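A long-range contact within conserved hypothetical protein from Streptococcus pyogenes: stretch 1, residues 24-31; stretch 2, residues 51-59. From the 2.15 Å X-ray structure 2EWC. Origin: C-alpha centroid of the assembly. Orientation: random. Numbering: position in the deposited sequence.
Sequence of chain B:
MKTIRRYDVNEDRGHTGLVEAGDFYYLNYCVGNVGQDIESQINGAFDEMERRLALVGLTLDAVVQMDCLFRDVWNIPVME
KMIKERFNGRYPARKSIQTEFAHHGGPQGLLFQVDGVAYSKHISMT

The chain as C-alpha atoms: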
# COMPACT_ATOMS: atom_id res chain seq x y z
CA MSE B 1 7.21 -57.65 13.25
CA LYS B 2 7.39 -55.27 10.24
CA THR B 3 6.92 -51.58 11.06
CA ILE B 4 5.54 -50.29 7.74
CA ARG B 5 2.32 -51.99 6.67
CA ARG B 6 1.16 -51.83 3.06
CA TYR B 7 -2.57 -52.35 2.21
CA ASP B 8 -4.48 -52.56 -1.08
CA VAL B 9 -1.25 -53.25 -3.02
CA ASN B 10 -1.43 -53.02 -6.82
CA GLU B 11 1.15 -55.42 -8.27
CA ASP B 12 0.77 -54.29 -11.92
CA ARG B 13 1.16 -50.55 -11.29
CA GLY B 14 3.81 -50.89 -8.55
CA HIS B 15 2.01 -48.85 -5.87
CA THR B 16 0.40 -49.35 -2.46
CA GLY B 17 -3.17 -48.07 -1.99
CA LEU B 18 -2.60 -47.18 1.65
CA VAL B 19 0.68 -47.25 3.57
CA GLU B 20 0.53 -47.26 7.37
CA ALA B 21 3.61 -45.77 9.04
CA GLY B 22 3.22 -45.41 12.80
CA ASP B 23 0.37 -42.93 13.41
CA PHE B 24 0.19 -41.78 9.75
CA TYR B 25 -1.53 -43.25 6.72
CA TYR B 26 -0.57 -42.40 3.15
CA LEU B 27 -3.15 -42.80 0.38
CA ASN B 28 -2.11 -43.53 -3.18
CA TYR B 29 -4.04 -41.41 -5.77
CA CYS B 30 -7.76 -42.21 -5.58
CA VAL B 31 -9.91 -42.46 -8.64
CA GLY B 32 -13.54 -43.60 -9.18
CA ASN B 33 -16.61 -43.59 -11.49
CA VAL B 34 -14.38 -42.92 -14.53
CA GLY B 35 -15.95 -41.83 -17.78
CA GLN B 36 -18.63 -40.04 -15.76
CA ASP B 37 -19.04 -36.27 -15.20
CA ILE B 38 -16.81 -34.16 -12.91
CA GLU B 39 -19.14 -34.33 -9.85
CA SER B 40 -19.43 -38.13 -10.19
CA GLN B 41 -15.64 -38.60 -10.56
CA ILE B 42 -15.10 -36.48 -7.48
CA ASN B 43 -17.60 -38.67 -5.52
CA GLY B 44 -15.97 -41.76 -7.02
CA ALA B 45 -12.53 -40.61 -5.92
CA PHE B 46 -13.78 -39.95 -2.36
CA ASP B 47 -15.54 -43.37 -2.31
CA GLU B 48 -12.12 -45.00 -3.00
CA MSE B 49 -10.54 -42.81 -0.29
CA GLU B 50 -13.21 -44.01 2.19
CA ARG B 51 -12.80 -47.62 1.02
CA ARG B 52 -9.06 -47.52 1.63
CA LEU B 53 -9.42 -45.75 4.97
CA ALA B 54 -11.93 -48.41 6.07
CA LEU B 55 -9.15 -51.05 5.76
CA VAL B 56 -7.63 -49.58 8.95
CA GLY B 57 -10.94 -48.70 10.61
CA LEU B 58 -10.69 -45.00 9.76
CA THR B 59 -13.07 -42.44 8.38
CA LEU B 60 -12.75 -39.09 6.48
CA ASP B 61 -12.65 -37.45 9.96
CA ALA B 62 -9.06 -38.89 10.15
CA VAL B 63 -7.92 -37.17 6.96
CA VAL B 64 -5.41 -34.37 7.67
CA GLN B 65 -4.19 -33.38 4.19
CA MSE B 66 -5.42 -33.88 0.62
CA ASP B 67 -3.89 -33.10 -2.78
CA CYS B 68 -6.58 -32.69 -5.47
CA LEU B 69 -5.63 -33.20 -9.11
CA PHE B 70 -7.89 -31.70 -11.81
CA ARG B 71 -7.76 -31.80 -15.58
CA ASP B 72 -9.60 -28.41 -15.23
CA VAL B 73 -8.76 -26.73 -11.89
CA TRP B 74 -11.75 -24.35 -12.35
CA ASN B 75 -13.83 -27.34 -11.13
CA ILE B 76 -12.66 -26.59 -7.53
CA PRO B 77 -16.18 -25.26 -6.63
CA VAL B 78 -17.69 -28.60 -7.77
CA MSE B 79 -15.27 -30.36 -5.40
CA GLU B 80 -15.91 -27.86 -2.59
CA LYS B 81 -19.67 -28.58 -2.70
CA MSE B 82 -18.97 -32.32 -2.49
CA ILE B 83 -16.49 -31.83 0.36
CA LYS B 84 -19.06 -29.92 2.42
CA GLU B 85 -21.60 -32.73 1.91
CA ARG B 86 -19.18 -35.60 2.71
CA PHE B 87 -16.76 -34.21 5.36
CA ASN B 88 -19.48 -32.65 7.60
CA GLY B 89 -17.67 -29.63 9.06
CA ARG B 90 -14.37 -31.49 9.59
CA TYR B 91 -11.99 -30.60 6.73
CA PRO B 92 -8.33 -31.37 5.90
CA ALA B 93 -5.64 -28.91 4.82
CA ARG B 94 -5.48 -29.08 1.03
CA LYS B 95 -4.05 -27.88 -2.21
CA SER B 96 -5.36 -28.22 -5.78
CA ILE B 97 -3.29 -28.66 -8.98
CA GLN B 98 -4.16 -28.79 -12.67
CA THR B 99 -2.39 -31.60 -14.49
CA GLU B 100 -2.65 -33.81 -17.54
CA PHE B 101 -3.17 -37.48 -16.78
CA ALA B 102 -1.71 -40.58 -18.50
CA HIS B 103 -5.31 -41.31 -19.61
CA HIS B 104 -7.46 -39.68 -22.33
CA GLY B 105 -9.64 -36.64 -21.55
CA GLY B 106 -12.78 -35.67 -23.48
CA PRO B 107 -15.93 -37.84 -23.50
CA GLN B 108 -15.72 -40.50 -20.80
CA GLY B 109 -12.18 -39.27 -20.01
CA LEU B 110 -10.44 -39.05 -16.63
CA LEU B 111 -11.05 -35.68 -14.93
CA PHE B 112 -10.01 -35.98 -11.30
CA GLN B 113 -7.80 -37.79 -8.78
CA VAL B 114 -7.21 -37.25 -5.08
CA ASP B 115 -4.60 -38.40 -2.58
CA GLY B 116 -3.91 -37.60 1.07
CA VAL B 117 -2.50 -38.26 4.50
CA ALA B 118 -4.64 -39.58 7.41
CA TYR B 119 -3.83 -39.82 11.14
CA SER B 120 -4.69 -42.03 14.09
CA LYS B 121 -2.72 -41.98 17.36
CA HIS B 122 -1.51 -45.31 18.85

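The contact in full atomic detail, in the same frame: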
# COMPACT_ATOMS: atom_id res chain seq x y z
N PHE B 24 0.56 -42.42 11.02
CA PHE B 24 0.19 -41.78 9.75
C PHE B 24 -0.11 -42.75 8.63
O PHE B 24 0.47 -43.84 8.58
CB PHE B 24 1.26 -40.78 9.33
CG PHE B 24 1.28 -39.55 10.22
CD1 PHE B 24 0.52 -38.43 9.90
CD2 PHE B 24 2.00 -39.56 11.41
CE1 PHE B 24 0.52 -37.31 10.73
CE2 PHE B 24 1.99 -38.44 12.25
CZ PHE B 24 1.25 -37.31 11.90
N TYR B 25 -1.06 -42.38 7.77
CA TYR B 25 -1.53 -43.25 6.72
C TYR B 25 -1.47 -42.50 5.42
O TYR B 25 -2.03 -41.41 5.32
CB TYR B 25 -2.96 -43.71 7.00
CG TYR B 25 -3.07 -44.50 8.27
CD1 TYR B 25 -3.13 -45.89 8.24
CD2 TYR B 25 -3.08 -43.87 9.52
CE1 TYR B 25 -3.22 -46.63 9.41
CE2 TYR B 25 -3.17 -44.60 10.70
CZ TYR B 25 -3.24 -45.98 10.63
OH TYR B 25 -3.33 -46.72 11.77
N TYR B 26 -0.78 -43.07 4.43
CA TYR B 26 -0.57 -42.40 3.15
C TYR B 26 -1.39 -43.08 2.06
O TYR B 26 -1.20 -44.25 1.77
CB TYR B 26 0.92 -42.41 2.78
CG TYR B 26 1.71 -41.60 3.75
CD1 TYR B 26 2.05 -40.28 3.45
CD2 TYR B 26 2.09 -42.13 4.99
CE1 TYR B 26 2.73 -39.51 4.36
CE2 TYR B 26 2.78 -41.36 5.89
CZ TYR B 26 3.10 -40.05 5.57
OH TYR B 26 3.78 -39.26 6.46
N LEU B 27 -2.29 -42.31 1.46
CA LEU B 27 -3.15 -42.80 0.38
C LEU B 27 -2.53 -42.55 -0.99
O LEU B 27 -2.14 -41.42 -1.31
CB LEU B 27 -4.52 -42.14 0.47
CG LEU B 27 -5.40 -42.56 1.66
CD1 LEU B 27 -5.99 -41.34 2.40
CD2 LEU B 27 -6.48 -43.46 1.18
N ASN B 28 -2.41 -43.62 -1.77
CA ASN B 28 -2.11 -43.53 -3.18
C ASN B 28 -3.22 -42.67 -3.86
O ASN B 28 -4.27 -42.42 -3.24
CB ASN B 28 -2.05 -44.94 -3.76
CG ASN B 28 -1.47 -45.00 -5.15
OD1 ASN B 28 -0.26 -44.97 -5.33
ND2 ASN B 28 -2.33 -45.11 -6.14
N TYR B 29 -2.99 -42.18 -5.08
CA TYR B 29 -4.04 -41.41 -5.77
C TYR B 29 -5.32 -42.25 -5.82
O TYR B 29 -5.28 -43.46 -6.03
CB TYR B 29 -3.61 -40.97 -7.19
CG TYR B 29 -3.39 -42.12 -8.15
CD1 TYR B 29 -4.46 -42.66 -8.88
CD2 TYR B 29 -2.11 -42.67 -8.34
CE1 TYR B 29 -4.26 -43.73 -9.77
CE2 TYR B 29 -1.90 -43.72 -9.21
CZ TYR B 29 -2.98 -44.25 -9.93
OH TYR B 29 -2.79 -45.30 -10.80
N CYS B 30 -6.45 -41.59 -5.58
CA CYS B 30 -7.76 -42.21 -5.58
C CYS B 30 -8.57 -41.72 -6.75
O CYS B 30 -8.65 -40.53 -7.01
CB CYS B 30 -8.51 -41.89 -4.30
SG CYS B 30 -7.72 -42.47 -2.81
N VAL B 31 -9.24 -42.66 -7.39
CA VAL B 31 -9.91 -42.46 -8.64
C VAL B 31 -11.17 -43.33 -8.61
O VAL B 31 -11.14 -44.42 -8.04
CB VAL B 31 -8.93 -42.86 -9.79
CG1 VAL B 31 -9.33 -44.17 -10.49
CG2 VAL B 31 -8.79 -41.76 -10.74
N ARG B 51 -13.03 -46.18 1.09
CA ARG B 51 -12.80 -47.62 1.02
C ARG B 51 -11.44 -47.95 1.60
O ARG B 51 -11.32 -48.86 2.40
CB ARG B 51 -12.85 -48.14 -0.43
CG ARG B 51 -12.63 -49.66 -0.53
CD ARG B 51 -12.61 -50.21 -1.96
NE ARG B 51 -11.45 -49.73 -2.70
CZ ARG B 51 -10.23 -50.25 -2.65
NH1 ARG B 51 -9.95 -51.31 -1.90
NH2 ARG B 51 -9.25 -49.69 -3.38
N ARG B 52 -10.42 -47.21 1.18
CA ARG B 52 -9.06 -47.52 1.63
C ARG B 52 -8.90 -47.24 3.12
O ARG B 52 -8.33 -48.04 3.83
CB ARG B 52 -8.03 -46.79 0.79
CG ARG B 52 -7.69 -47.51 -0.51
CD ARG B 52 -7.08 -46.53 -1.51
NE ARG B 52 -6.59 -47.19 -2.72
CZ ARG B 52 -6.10 -46.54 -3.79
NH1 ARG B 52 -6.06 -45.21 -3.82
NH2 ARG B 52 -5.66 -47.25 -4.84
N LEU B 53 -9.44 -46.11 3.57
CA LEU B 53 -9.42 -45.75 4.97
C LEU B 53 -10.13 -46.78 5.86
O LEU B 53 -9.71 -47.02 7.00
CB LEU B 53 -10.01 -44.34 5.16
CG LEU B 53 -9.17 -43.17 4.67
CD1 LEU B 53 -9.97 -41.87 4.73
CD2 LEU B 53 -7.89 -43.05 5.49
N ALA B 54 -11.21 -47.37 5.34
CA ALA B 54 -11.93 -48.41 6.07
C ALA B 54 -11.10 -49.68 6.32
O ALA B 54 -11.37 -50.43 7.24
CB ALA B 54 -13.27 -48.75 5.36
N LEU B 55 -10.06 -49.92 5.51
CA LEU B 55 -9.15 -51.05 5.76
C LEU B 55 -8.44 -50.98 7.12
O LEU B 55 -8.01 -51.99 7.67
CB LEU B 55 -8.12 -51.15 4.62
CG LEU B 55 -8.74 -51.43 3.24
CD1 LEU B 55 -7.78 -51.20 2.11
CD2 LEU B 55 -9.31 -52.85 3.18
N VAL B 56 -8.32 -49.78 7.68
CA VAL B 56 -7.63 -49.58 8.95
C VAL B 56 -8.59 -48.99 9.98
O VAL B 56 -8.17 -48.43 11.00
CB VAL B 56 -6.37 -48.70 8.78
CG1 VAL B 56 -5.32 -49.45 7.95
CG2 VAL B 56 -6.70 -47.33 8.11
N GLY B 57 -9.89 -49.13 9.70
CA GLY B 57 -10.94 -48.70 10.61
C GLY B 57 -11.06 -47.19 10.76
O GLY B 57 -11.53 -46.69 11.79
N LEU B 58 -10.63 -46.46 9.73
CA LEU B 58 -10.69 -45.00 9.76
C LEU B 58 -11.78 -44.47 8.84
O LEU B 58 -12.38 -45.20 8.06
CB LEU B 58 -9.33 -44.36 9.43
CG LEU B 58 -8.17 -44.66 10.39
CD1 LEU B 58 -6.90 -44.06 9.85
CD2 LEU B 58 -8.49 -44.15 11.82
N THR B 59 -11.97 -43.17 8.93
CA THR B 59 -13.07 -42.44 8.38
C THR B 59 -12.44 -41.12 7.85
O THR B 59 -11.31 -40.75 8.24
CB THR B 59 -14.05 -42.25 9.55
OG1 THR B 59 -15.31 -42.90 9.30
CG2 THR B 59 -14.21 -40.82 9.97
O HOH W 1 -5.74 -45.67 -7.51

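A strand packs against a helix end and the turn that follows it through a mostly apolar seam, closed at one end by a single buried arginine that binds the strand's backbone. The contact is small, 382 Å² summed over both sides, and Arg 52 contributes the largest share. Its CA-to-CB bond points toward the strand, and with chi2 and chi3 both t the chain reaches along it, placing the guanidinium beside Tyr 29. There NH1 of Arg 52 donates a hydrogen bond to O of Tyr 29 at 2.9 Å, nearly straight at 165°. Water 1 donates to the same carbonyl and accepts from Arg 52 NH2, so one oxygen serves both the direct and the bridged link. Cys 30 SG lies 3.4 Å from Arg 52 NH1, near the guanidinium plane.

The arginine's aliphatic part is useful too: its CB meets Leu 27 CD2 at 3.7 Å. Leu 27 also places CD1 4.0 Å from CD2 of Leu 53; both leucines leave the backbone sideways, but their ends approach. Further along, Tyr 25 offers a broad ring to the turn. CD1 of Leu 58 sits over one face, 4.0 Å from the Tyr 25 ring centroid, while Val 56 CG2 approaches Tyr 25 CE1 at 3.8 Å. Between them, Gly 57 takes a positive phi, which favours glycine.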